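Local coordinates for protein serine-tRNA ligase (Naegleria fowleri, PDB 6BLJ) that probably attaches serine to its cognate tRNA in the cytosol, activating the amino acid with ATP, and binds AMP, at residues N58-F63 against T122-V127; N73-K78 against Q116-S121; N225-N230 against P473-T478; Y231-L236 against C307-C312. All blocks are in the same frame, centred on the assembly; numbering follows the deposited sequence.

Contact 1. Residues N58-F63 against T122-V127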
loop_
_atom_site.group_PDB
_atom_site.type_symbol
_atom_site.label_atom_id
_atom_site.label_comp_id
_atom_site.label_asym_id
_atom_site.label_seq_id
_atom_site.Cartn_x
_atom_site.Cartn_y
_atom_site.Cartn_z
ATOM N N ASN A 58 3.514 -11.052 -44.719
ATOM C CA ASN A 58 2.917 -11.225 -46.038
ATOM C C ASN A 58 3.924 -11.772 -47.048
ATOM O O ASN A 58 3.545 -12.528 -47.948
ATOM C CB ASN A 58 2.298 -9.906 -46.494
ATOM C CG ASN A 58 1.116 -9.508 -45.621
ATOM O OD1 ASN A 58 0.377 -10.371 -45.145
ATOM N ND2 ASN A 58 0.953 -8.210 -45.377
ATOM N N HIS A 59 5.202 -11.412 -46.912
ATOM C CA HIS A 59 6.232 -11.978 -47.783
ATOM C C HIS A 59 6.380 -13.479 -47.557
ATOM O O HIS A 59 6.491 -14.255 -48.514
ATOM C CB HIS A 59 7.571 -11.281 -47.520
ATOM C CG HIS A 59 8.699 -11.777 -48.374
ATOM N ND1 HIS A 59 8.516 -12.247 -49.656
ATOM C CD2 HIS A 59 10.022 -11.904 -48.114
ATOM C CE1 HIS A 59 9.679 -12.621 -50.159
ATOM N NE2 HIS A 59 10.609 -12.424 -49.243
ATOM N N ILE A 60 6.347 -13.910 -46.293
ATOM C CA ILE A 60 6.454 -15.333 -45.996
ATOM C C ILE A 60 5.226 -16.071 -46.511
ATOM O O ILE A 60 5.336 -17.162 -47.082
ATOM C CB ILE A 60 6.632 -15.549 -44.484
ATOM C CG1 ILE A 60 7.890 -14.850 -43.975
ATOM C CG2 ILE A 60 6.735 -17.039 -44.170
ATOM C CD1 ILE A 60 7.930 -14.766 -42.441
ATOM N N LYS A 61 4.039 -15.473 -46.338
ATOM C CA LYS A 61 2.800 -16.111 -46.776
ATOM C C LYS A 61 2.761 -16.330 -48.286
ATOM O O LYS A 61 2.128 -17.282 -48.758
ATOM C CB LYS A 61 1.599 -15.271 -46.337
ATOM C CG LYS A 61 1.071 -15.603 -44.960
ATOM C CD LYS A 61 0.166 -14.493 -44.436
ATOM C CE LYS A 61 -0.743 -14.995 -43.325
ATOM N NZ LYS A 61 -1.446 -13.887 -42.613
ATOM N N SER A 62 3.438 -15.479 -49.058
ATOM C CA SER A 62 3.449 -15.666 -50.503
ATOM C C SER A 62 4.164 -16.950 -50.899
ATOM O O SER A 62 3.915 -17.474 -51.991
ATOM C CB SER A 62 4.104 -14.469 -51.196
ATOM O OG SER A 62 5.507 -14.463 -50.984
ATOM N N PHE A 63 5.089 -17.431 -50.053
ATOM C CA PHE A 63 5.800 -18.684 -50.322
ATOM C C PHE A 63 4.835 -19.853 -50.458
ATOM O O PHE A 63 5.091 -20.793 -51.227
ATOM C CB PHE A 63 6.801 -18.985 -49.200
ATOM C CG PHE A 63 7.906 -17.957 -49.048
ATOM C CD1 PHE A 63 8.089 -16.946 -49.982
ATOM C CD2 PHE A 63 8.739 -17.994 -47.941
ATOM C CE1 PHE A 63 9.101 -16.012 -49.828
ATOM C CE2 PHE A 63 9.757 -17.064 -47.782
ATOM C CZ PHE A 63 9.937 -16.073 -48.727
ATOM N N THR A 122 4.680 -27.069 -45.387
ATOM C CA THR A 122 4.319 -27.341 -43.998
ATOM C C THR A 122 5.334 -26.725 -43.041
ATOM O O THR A 122 4.968 -26.095 -42.043
ATOM C CB THR A 122 4.249 -28.852 -43.774
ATOM O OG1 THR A 122 3.178 -29.404 -44.549
ATOM C CG2 THR A 122 4.033 -29.167 -42.284
ATOM N N TYR A 123 6.619 -26.892 -43.345
ATOM C CA TYR A 123 7.669 -26.306 -42.525
ATOM C C TYR A 123 7.528 -24.790 -42.451
ATOM O O TYR A 123 7.556 -24.204 -41.360
ATOM C CB TYR A 123 9.031 -26.711 -43.095
ATOM C CG TYR A 123 10.208 -26.043 -42.434
ATOM C CD1 TYR A 123 10.705 -26.500 -41.222
ATOM C CD2 TYR A 123 10.846 -24.971 -43.044
ATOM C CE1 TYR A 123 11.797 -25.887 -40.620
ATOM C CE2 TYR A 123 11.936 -24.358 -42.452
ATOM C CZ TYR A 123 12.406 -24.819 -41.241
ATOM O OH TYR A 123 13.487 -24.210 -40.647
ATOM N N ILE A 124 7.336 -24.145 -43.605
ATOM C CA ILE A 124 7.167 -22.692 -43.645
ATOM C C ILE A 124 5.993 -22.254 -42.776
ATOM O O ILE A 124 6.093 -21.285 -42.014
ATOM C CB ILE A 124 6.995 -22.220 -45.103
ATOM C CG1 ILE A 124 8.342 -22.280 -45.834
ATOM C CG2 ILE A 124 6.395 -20.812 -45.140
ATOM C CD1 ILE A 124 8.241 -22.163 -47.360
ATOM N N THR A 125 4.869 -22.971 -42.861
ATOM C CA THR A 125 3.705 -22.619 -42.049
ATOM C C THR A 125 3.994 -22.809 -40.565
ATOM O O THR A 125 3.700 -21.932 -39.747
ATOM C CB THR A 125 2.492 -23.461 -42.468
ATOM O OG1 THR A 125 2.066 -23.074 -43.782
ATOM C CG2 THR A 125 1.325 -23.259 -41.478
ATOM N N GLU A 126 4.584 -23.948 -40.197
ATOM C CA GLU A 126 4.751 -24.258 -38.780
ATOM C C GLU A 126 5.876 -23.461 -38.125
ATOM O O GLU A 126 5.779 -23.128 -36.944
ATOM C CB GLU A 126 4.987 -25.759 -38.602
ATOM C CG GLU A 126 3.735 -26.613 -38.831
ATOM C CD GLU A 126 4.004 -28.117 -38.715
ATOM O OE1 GLU A 126 5.166 -28.504 -38.469
ATOM O OE2 GLU A 126 3.053 -28.915 -38.875
ATOM N N VAL A 127 6.944 -23.156 -38.851
ATOM C CA VAL A 127 8.133 -22.561 -38.257
ATOM C C VAL A 127 8.221 -21.065 -38.535
ATOM O O VAL A 127 8.673 -20.299 -37.682
ATOM C CB VAL A 127 9.400 -23.303 -38.744
ATOM C CG1 VAL A 127 10.678 -22.617 -38.251
ATOM C CG2 VAL A 127 9.363 -24.777 -38.306
#
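The ring of F63 meets I124 CD1 obliquely, and the closest touch there is made by F63 CB, 3.9 Å from I124 CD1. One face of the same ring is taken by its own helix. H59 O stands 3.3 Å above the plane toward the rim, and I60 CA lies on that face as well. F63 CZ in turn rests 3.7 Å above one face of the H59 imidazole. H59 O also accepts a hydrogen bond from S62 OG at 2.7 Å, with a C=O...donor angle of 137°. The other cross-helix touch is between methyl groups. I60 CG2 lies 3.9 Å from I124 CG2, and the two isoleucines pass at a slant. I124 has CG1 beside its backbone N (chi1 -74°). One branch therefore runs to F63 while CG2 meets I60. No hydrogen bond joins the two segments, and all three touching residues are buried. F99 stacks on F63 and also packs on I124. On the flank of helix 114-147, E126 forms a salt bridge with R51 of the second subunit. Two long antiparallel helices joined by such apolar contacts are characteristic of the seryl-tRNA synthetase N-terminal arm, which in relatives binds tRNA.

Contact 2. Residues N73-K78 against Q116-S121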
loop_
_atom_site.group_PDB
_atom_site.type_symbol
_atom_site.label_atom_id
_atom_site.label_comp_id
_atom_site.label_asym_id
_atom_site.label_seq_id
_atom_site.Cartn_x
_atom_site.Cartn_y
_atom_site.Cartn_z
ATOM N N ASN A 73 1.254 -27.403 -61.168
ATOM C CA ASN A 73 1.745 -27.596 -62.530
ATOM C C ASN A 73 2.368 -28.979 -62.701
ATOM O O ASN A 73 2.208 -29.620 -63.751
ATOM C CB ASN A 73 2.751 -26.499 -62.893
ATOM C CG ASN A 73 2.105 -25.125 -63.041
ATOM O OD1 ASN A 73 0.942 -25.005 -63.431
ATOM N ND2 ASN A 73 2.864 -24.085 -62.740
ATOM N N ARG A 74 3.076 -29.459 -61.674
ATOM C CA ARG A 74 3.688 -30.782 -61.751
ATOM C C ARG A 74 2.628 -31.873 -61.846
ATOM O O ARG A 74 2.789 -32.835 -62.608
ATOM C CB ARG A 74 4.607 -31.015 -60.548
ATOM C CG ARG A 74 5.919 -30.215 -60.588
ATOM C CD ARG A 74 6.829 -30.562 -59.409
ATOM N NE ARG A 74 7.993 -29.682 -59.313
ATOM C CZ ARG A 74 9.026 -29.895 -58.498
ATOM N NH1 ARG A 74 9.039 -30.962 -57.709
ATOM N NH2 ARG A 74 10.044 -29.044 -58.467
ATOM N N MET A 75 1.522 -31.731 -61.104
ATOM C CA MET A 75 0.472 -32.746 -61.157
ATOM C C MET A 75 -0.206 -32.778 -62.529
ATOM O O MET A 75 -0.528 -33.855 -63.041
ATOM C CB MET A 75 -0.559 -32.496 -60.052
ATOM C CG MET A 75 0.019 -32.426 -58.632
ATOM S SD MET A 75 1.055 -33.832 -58.128
ATOM C CE MET A 75 1.053 -33.591 -56.347
ATOM N N LYS A 76 -0.436 -31.608 -63.135
ATOM C CA LYS A 76 -1.070 -31.564 -64.452
ATOM C C LYS A 76 -0.185 -32.213 -65.511
ATOM O O LYS A 76 -0.690 -32.862 -66.441
ATOM C CB LYS A 76 -1.398 -30.111 -64.823
ATOM N N ASN A 77 1.133 -32.079 -65.367
ATOM C CA ASN A 77 2.103 -32.675 -66.275
ATOM C C ASN A 77 2.453 -34.115 -65.924
ATOM O O ASN A 77 3.316 -34.703 -66.585
ATOM C CB ASN A 77 3.377 -31.825 -66.303
ATOM C CG ASN A 77 3.307 -30.718 -67.334
ATOM O OD1 ASN A 77 2.797 -30.920 -68.442
ATOM N ND2 ASN A 77 3.807 -29.541 -66.977
ATOM N N LYS A 78 1.805 -34.690 -64.909
ATOM C CA LYS A 78 2.015 -36.084 -64.500
ATOM C C LYS A 78 3.469 -36.341 -64.094
ATOM O O LYS A 78 4.051 -37.375 -64.425
ATOM C CB LYS A 78 1.575 -37.067 -65.596
ATOM C CG LYS A 78 0.169 -36.837 -66.185
ATOM C CD LYS A 78 -0.890 -36.562 -65.111
ATOM C CE LYS A 78 -2.298 -36.980 -65.556
ATOM N NZ LYS A 78 -2.759 -36.344 -66.825
ATOM N N GLN A 116 8.922 -33.389 -51.306
ATOM C CA GLN A 116 9.707 -32.415 -50.555
ATOM C C GLN A 116 9.088 -31.027 -50.617
ATOM O O GLN A 116 9.175 -30.272 -49.641
ATOM C CB GLN A 116 11.143 -32.370 -51.070
ATOM C CG GLN A 116 11.964 -33.619 -50.743
ATOM C CD GLN A 116 13.288 -33.610 -51.466
ATOM O OE1 GLN A 116 13.333 -33.522 -52.693
ATOM N NE2 GLN A 116 14.377 -33.674 -50.711
ATOM N N LEU A 117 8.419 -30.685 -51.723
ATOM C CA LEU A 117 7.807 -29.365 -51.797
ATOM C C LEU A 117 6.648 -29.261 -50.822
ATOM O O LEU A 117 6.467 -28.211 -50.190
ATOM C CB LEU A 117 7.312 -29.069 -53.218
ATOM C CG LEU A 117 8.364 -28.858 -54.305
ATOM C CD1 LEU A 117 7.710 -28.686 -55.680
ATOM C CD2 LEU A 117 9.222 -27.662 -53.957
ATOM N N LYS A 118 5.927 -30.363 -50.597
ATOM C CA LYS A 118 4.822 -30.285 -49.657
ATOM C C LYS A 118 5.337 -30.238 -48.227
ATOM O O LYS A 118 4.728 -29.570 -47.380
ATOM C CB LYS A 118 3.874 -31.475 -49.853
ATOM C CG LYS A 118 3.327 -31.611 -51.273
ATOM C CD LYS A 118 2.102 -32.508 -51.325
ATOM C CE LYS A 118 2.236 -33.554 -52.414
ATOM N NZ LYS A 118 0.925 -33.808 -53.080
ATOM N N LYS A 119 6.476 -30.887 -47.952
ATOM C CA LYS A 119 7.085 -30.772 -46.627
ATOM C C LYS A 119 7.569 -29.348 -46.372
ATOM O O LYS A 119 7.475 -28.834 -45.248
ATOM C CB LYS A 119 8.274 -31.728 -46.491
ATOM C CG LYS A 119 7.959 -33.184 -46.203
ATOM C CD LYS A 119 9.263 -33.911 -45.885
ATOM C CE LYS A 119 9.040 -35.309 -45.333
ATOM N NZ LYS A 119 8.832 -36.320 -46.411
ATOM N N LEU A 120 8.126 -28.717 -47.405
ATOM C CA LEU A 120 8.629 -27.359 -47.271
ATOM C C LEU A 120 7.503 -26.396 -46.916
ATOM O O LEU A 120 7.668 -25.524 -46.054
ATOM C CB LEU A 120 9.331 -26.948 -48.568
ATOM C CG LEU A 120 9.826 -25.510 -48.706
ATOM C CD1 LEU A 120 10.811 -25.215 -47.573
ATOM C CD2 LEU A 120 10.476 -25.290 -50.074
ATOM N N SER A 121 6.350 -26.528 -47.588
ATOM C CA SER A 121 5.218 -25.645 -47.297
ATOM C C SER A 121 4.758 -25.820 -45.850
ATOM O O SER A 121 4.465 -24.838 -45.155
ATOM C CB SER A 121 4.072 -25.908 -48.277
ATOM O OG SER A 121 3.007 -24.982 -48.093
#
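R74 brings its guanidinium under L117, and L117 CD1 sits 3.3 Å above the centre of the flat group. The arginine starts with CG beside the backbone N (chi1 -73°). From there the chain runs extended to NE, which carries the guanidinium across to the other helix. The two side chains meet at about a right angle, and the methyl lies over a face. The N-H groups are thus turned to other partners. NE forms a salt bridge with E70, NH1 hydrogen-bonds to L112 O and NH2 to L109 O. Three polar contacts probably fix the rotation of the group on which L117 rests. The site lies near the far end of the helical hairpin that forms the tRNA-binding arm of seryl-tRNA synthetases. Helix 38-76 stops here, and K78 takes positive phi in a Schellman motif, with K78 N bonded to M75 O at 3.1 Å. A second touch lies beside the first and is more open. M75 bends at chi2 (-53°), which swings its methyl toward the other helix. K118 bends at chi3 and chi4 and comes to meet it tip to tip. M75 CE is 3.3 Å from K118 NZ, a close approach without a hydrogen bond.

Contact 3. Residues N225-N230 against P473-T478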
loop_
_atom_site.group_PDB
_atom_site.type_symbol
_atom_site.label_atom_id
_atom_site.label_comp_id
_atom_site.label_asym_id
_atom_site.label_seq_id
_atom_site.Cartn_x
_atom_site.Cartn_y
_atom_site.Cartn_z
ATOM N N ASN A 225 -26.546 18.650 6.631
ATOM C CA ASN A 225 -25.844 17.749 5.722
ATOM C C ASN A 225 -26.829 17.084 4.782
ATOM O O ASN A 225 -26.631 17.063 3.557
ATOM C CB ASN A 225 -25.073 16.691 6.527
ATOM C CG ASN A 225 -23.855 16.131 5.781
ATOM O OD1 ASN A 225 -23.265 16.801 4.943
ATOM N ND2 ASN A 225 -23.491 14.891 6.084
ATOM N N LEU A 226 -27.917 16.550 5.347
ATOM C CA LEU A 226 -28.970 15.956 4.533
ATOM C C LEU A 226 -29.643 16.985 3.644
ATOM O O LEU A 226 -29.975 16.684 2.495
ATOM C CB LEU A 226 -30.025 15.288 5.409
ATOM C CG LEU A 226 -29.886 13.807 5.707
ATOM C CD1 LEU A 226 -31.149 13.364 6.390
ATOM C CD2 LEU A 226 -29.725 13.070 4.388
ATOM N N ALA A 227 -29.914 18.182 4.179
ATOM C CA ALA A 227 -30.583 19.201 3.376
ATOM C C ALA A 227 -29.780 19.508 2.112
ATOM O O ALA A 227 -30.353 19.639 1.024
ATOM C CB ALA A 227 -30.810 20.464 4.216
ATOM N N LEU A 228 -28.447 19.599 2.235
ATOM C CA LEU A 228 -27.602 19.865 1.074
ATOM C C LEU A 228 -27.718 18.758 0.039
ATOM O O LEU A 228 -27.776 19.029 -1.167
ATOM C CB LEU A 228 -26.143 20.022 1.506
ATOM C CG LEU A 228 -25.561 21.390 1.853
ATOM C CD1 LEU A 228 -24.136 21.206 2.386
ATOM C CD2 LEU A 228 -25.561 22.316 0.634
ATOM N N GLN A 229 -27.708 17.501 0.492
ATOM C CA GLN A 229 -27.843 16.375 -0.421
ATOM C C GLN A 229 -29.203 16.395 -1.103
ATOM O O GLN A 229 -29.306 16.198 -2.316
ATOM C CB GLN A 229 -27.654 15.059 0.334
ATOM C CG GLN A 229 -26.244 14.800 0.810
ATOM C CD GLN A 229 -26.214 13.691 1.829
ATOM O OE1 GLN A 229 -25.690 13.852 2.931
ATOM N NE2 GLN A 229 -26.830 12.570 1.487
ATOM N N ASN A 230 -30.268 16.593 -0.316
ATOM C CA ASN A 230 -31.625 16.584 -0.854
ATOM C C ASN A 230 -31.824 17.709 -1.869
ATOM O O ASN A 230 -32.432 17.510 -2.934
ATOM C CB ASN A 230 -32.610 16.717 0.306
ATOM C CG ASN A 230 -33.989 16.167 -0.012
ATOM O OD1 ASN A 230 -34.651 15.595 0.848
ATOM N ND2 ASN A 230 -34.434 16.352 -1.249
ATOM N N PRO A 473 -36.310 25.310 3.842
ATOM C CA PRO A 473 -37.384 24.308 3.690
ATOM C C PRO A 473 -36.903 22.874 3.791
ATOM O O PRO A 473 -37.672 22.000 4.208
ATOM C CB PRO A 473 -37.960 24.610 2.296
ATOM C CG PRO A 473 -37.571 26.009 2.013
ATOM C CD PRO A 473 -36.247 26.217 2.678
ATOM N N TYR A 474 -35.655 22.595 3.430
ATOM C CA TYR A 474 -35.121 21.246 3.521
ATOM C C TYR A 474 -34.736 20.858 4.941
ATOM O O TYR A 474 -34.313 19.719 5.167
ATOM C CB TYR A 474 -33.907 21.109 2.601
ATOM C CG TYR A 474 -34.237 21.158 1.123
ATOM C CD1 TYR A 474 -34.580 20.006 0.439
ATOM C CD2 TYR A 474 -34.199 22.357 0.416
ATOM C CE1 TYR A 474 -34.881 20.041 -0.914
ATOM C CE2 TYR A 474 -34.492 22.397 -0.939
ATOM C CZ TYR A 474 -34.827 21.229 -1.597
ATOM O OH TYR A 474 -35.129 21.235 -2.939
ATOM N N MET A 475 -34.865 21.783 5.890
ATOM C CA MET A 475 -34.561 21.550 7.295
ATOM C C MET A 475 -35.760 21.852 8.183
ATOM O O MET A 475 -35.596 22.316 9.310
ATOM C CB MET A 475 -33.363 22.393 7.724
ATOM C CG MET A 475 -32.039 21.779 7.386
ATOM S SD MET A 475 -30.736 22.874 7.915
ATOM C CE MET A 475 -30.782 22.660 9.693
ATOM N N GLY A 476 -36.967 21.623 7.673
ATOM C CA GLY A 476 -38.168 21.868 8.453
ATOM C C GLY A 476 -38.345 23.300 8.894
ATOM O O GLY A 476 -38.988 23.552 9.918
ATOM N N GLY A 477 -37.790 24.254 8.152
ATOM C CA GLY A 477 -37.967 25.656 8.465
ATOM C C GLY A 477 -36.953 26.260 9.421
ATOM O O GLY A 477 -37.076 27.447 9.747
ATOM N N THR A 478 -35.968 25.490 9.897
ATOM C CA THR A 478 -34.973 26.043 10.815
ATOM C C THR A 478 -34.239 27.209 10.161
ATOM O O THR A 478 -33.682 27.073 9.067
ATOM C CB THR A 478 -33.961 24.971 11.234
ATOM O OG1 THR A 478 -34.633 23.856 11.832
ATOM C CG2 THR A 478 -32.974 25.547 12.245
#
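Y474 lays its CB against A227, with Y474 CB 3.6 Å from A227 CB. The methyl of A227 has a second neighbour, M475 CG, also 3.6 Å from A227 CB. Two successive residues of the loop thus close on one alanine of helix 220-238. The Y474 ring runs on along the helix to N230. With CG anti to the backbone N (chi1 -156°), the N230 amide reaches this ring. N230 ND2 comes to the ring edge, near its plane, 3.7 Å from Y474 CE1. The amide and the ring are turned 54° against each other, and no hydrogen bond forms between them. N230 OD1 accepts a hydrogen bond from N230 ND2 of the third subunit. Y474 OH is hydrogen-bonded to D234 OD2. After Y474 the chain makes a type I' turn from M475 to T478, with both glycines at positive phi. T478 OG1 at 3.1 Å and T478 N at 3.2 Å from M475 O close the turn. R223 of helix 220-238 also bonds M475 O and ties the loop between strands 464-466 and 480-482 to the helix. A long interface helix leading into a strand is consistent with motif 1 of class II aminoacyl-tRNA synthetases.

Contact 4. Residues Y231-L236 against C307-C312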
loop_
_atom_site.group_PDB
_atom_site.type_symbol
_atom_site.label_atom_id
_atom_site.label_comp_id
_atom_site.label_asym_id
_atom_site.label_seq_id
_atom_site.Cartn_x
_atom_site.Cartn_y
_atom_site.Cartn_z
ATOM N N TYR A 231 -31.351 18.909 -1.534
ATOM C CA TYR A 231 -31.467 20.048 -2.435
ATOM C C TYR A 231 -30.636 19.832 -3.696
ATOM O O TYR A 231 -31.111 20.077 -4.811
ATOM C CB TYR A 231 -31.039 21.328 -1.704
ATOM C CG TYR A 231 -30.883 22.547 -2.598
ATOM C CD1 TYR A 231 -31.895 22.914 -3.474
ATOM C CD2 TYR A 231 -29.728 23.328 -2.561
ATOM C CE1 TYR A 231 -31.765 24.023 -4.306
ATOM C CE2 TYR A 231 -29.588 24.453 -3.390
ATOM C CZ TYR A 231 -30.621 24.787 -4.260
ATOM O OH TYR A 231 -30.514 25.877 -5.093
ATOM N N ALA A 232 -29.403 19.349 -3.539
ATOM C CA ALA A 232 -28.539 19.124 -4.696
ATOM C C ALA A 232 -29.180 18.168 -5.688
ATOM O O ALA A 232 -29.170 18.411 -6.902
ATOM C CB ALA A 232 -27.186 18.577 -4.239
ATOM N N ILE A 233 -29.752 17.074 -5.190
ATOM C CA ILE A 233 -30.383 16.101 -6.079
ATOM C C ILE A 233 -31.615 16.704 -6.755
ATOM O O ILE A 233 -31.832 16.517 -7.959
ATOM C CB ILE A 233 -30.700 14.815 -5.288
ATOM C CG1 ILE A 233 -29.383 14.076 -5.010
ATOM C CG2 ILE A 233 -31.667 13.920 -6.035
ATOM C CD1 ILE A 233 -29.432 13.177 -3.838
ATOM N N ASP A 234 -32.437 17.441 -6.002
ATOM C CA ASP A 234 -33.575 18.129 -6.621
ATOM C C ASP A 234 -33.099 19.118 -7.677
ATOM O O ASP A 234 -33.639 19.175 -8.787
ATOM C CB ASP A 234 -34.402 18.851 -5.563
ATOM C CG ASP A 234 -35.253 17.915 -4.761
ATOM O OD1 ASP A 234 -35.329 16.725 -5.147
ATOM O OD2 ASP A 234 -35.867 18.376 -3.772
ATOM N N PHE A 235 -32.073 19.902 -7.333
ATOM C CA PHE A 235 -31.500 20.897 -8.235
ATOM C C PHE A 235 -31.088 20.267 -9.566
ATOM O O PHE A 235 -31.469 20.744 -10.640
ATOM C CB PHE A 235 -30.306 21.529 -7.511
ATOM C CG PHE A 235 -29.608 22.636 -8.260
ATOM C CD1 PHE A 235 -30.055 23.942 -8.174
ATOM C CD2 PHE A 235 -28.455 22.376 -8.980
ATOM C CE1 PHE A 235 -29.384 24.962 -8.821
ATOM C CE2 PHE A 235 -27.787 23.395 -9.637
ATOM C CZ PHE A 235 -28.252 24.688 -9.546
ATOM N N LEU A 236 -30.331 19.169 -9.516
ATOM C CA LEU A 236 -29.885 18.555 -10.763
ATOM C C LEU A 236 -30.990 17.767 -11.463
ATOM O O LEU A 236 -31.024 17.734 -12.701
ATOM C CB LEU A 236 -28.677 17.648 -10.503
ATOM C CG LEU A 236 -27.348 18.382 -10.295
ATOM C CD1 LEU A 236 -26.207 17.389 -10.020
ATOM C CD2 LEU A 236 -27.024 19.269 -11.508
ATOM N N CYS A 307 -26.962 12.432 -12.020
ATOM C CA CYS A 307 -26.760 13.119 -10.744
ATOM C C CYS A 307 -26.314 12.038 -9.764
ATOM O O CYS A 307 -27.143 11.370 -9.152
ATOM C CB CYS A 307 -28.065 13.822 -10.271
ATOM S SG CYS A 307 -27.989 14.362 -8.552
ATOM N N GLY A 308 -25.000 11.854 -9.637
ATOM C CA GLY A 308 -24.475 10.761 -8.830
ATOM C C GLY A 308 -24.452 11.110 -7.353
ATOM O O GLY A 308 -24.147 12.234 -6.961
ATOM N N MET A 309 -24.726 10.108 -6.530
ATOM C CA MET A 309 -24.804 10.294 -5.089
ATOM C C MET A 309 -24.054 9.160 -4.415
ATOM O O MET A 309 -24.342 7.991 -4.693
ATOM C CB MET A 309 -26.276 10.289 -4.660
ATOM C CG MET A 309 -26.534 10.281 -3.180
ATOM S SD MET A 309 -28.303 9.990 -2.916
ATOM C CE MET A 309 -28.344 10.180 -1.126
ATOM N N SER A 310 -23.135 9.484 -3.506
ATOM C CA SER A 310 -22.461 8.406 -2.784
ATOM C C SER A 310 -21.700 8.992 -1.609
ATOM O O SER A 310 -21.398 10.186 -1.579
ATOM C CB SER A 310 -21.478 7.626 -3.680
ATOM O OG SER A 310 -20.278 8.383 -3.904
ATOM N N THR A 311 -21.380 8.130 -0.645
ATOM C CA THR A 311 -20.255 8.435 0.220
ATOM C C THR A 311 -18.983 8.129 -0.560
ATOM O O THR A 311 -18.978 7.276 -1.452
ATOM C CB THR A 311 -20.352 7.637 1.528
ATOM O OG1 THR A 311 -21.549 8.034 2.195
ATOM C CG2 THR A 311 -19.159 7.925 2.477
ATOM N N CYS A 312 -17.927 8.878 -0.253
ATOM C CA CYS A 312 -16.624 8.813 -0.895
ATOM C C CYS A 312 -15.560 8.589 0.165
ATOM O O CYS A 312 -15.627 9.173 1.252
ATOM C CB CYS A 312 -16.306 10.114 -1.641
ATOM S SG CYS A 312 -17.581 10.582 -2.844
#
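C307 SG lies against two side chains of the facing helix, 3.8 Å from I233 CG1 and 3.8 Å from L236 CD1. The backbones come nearest here, with the CA atoms of L236 and C307 6.3 Å apart. L236 CB also lies 3.9 Å from C307 CB. The thiol is anti to its backbone N (chi1 167°), which places it between L236 and I233. The packed part continues from I233 to M309. I233 CD1 touches M309 SD at 3.5 Å, with the two side chains at about a right angle. The methionine is extended beyond CG and meets the isoleucine methyl along its thioether. The axes of segments 231-236 and 307-312 run nearly antiparallel, at 164°, and approach to 9.1 Å. Past M309 the segments part, and nothing from S310 to C312 touches segment 231-236. D234 and F235, which turn elsewhere, are partly exposed, whereas all four touching residues are buried. L226 of the third subunit packs on I233 and M309. Strand 304-313 pairs with strand 332-342 and leads to R314 of the AMP pocket, as in motif 2 of class II synthetases. Both sulfurs meet carbon alone across this contact. With no hydrogen bond between the segments, helix and strand are joined here by burial and shape, without polar direction.

Overall arrangement
The four contacts form two distant pairs. Contacts 1 and 2 come first along the chain, with contact 2 nested inside contact 1. Both join helix 38-76 to helix 114-147, and their centres are 16 Å apart along the N-terminal arm. Contacts 3 and 4 follow in series, with contact 4 nested inside contact 3. Their centres are 13 Å apart, they share helix 220-238, and both touch the third subunit. One fastens the loop 473-478 to that helix, the other packs the helix on the mixed sheet. Centres of the two pairs lie 61 to 88 Å apart, on opposite sides of the chain's centre. The probable tRNA-binding arm thus projects far from the AMP-binding core.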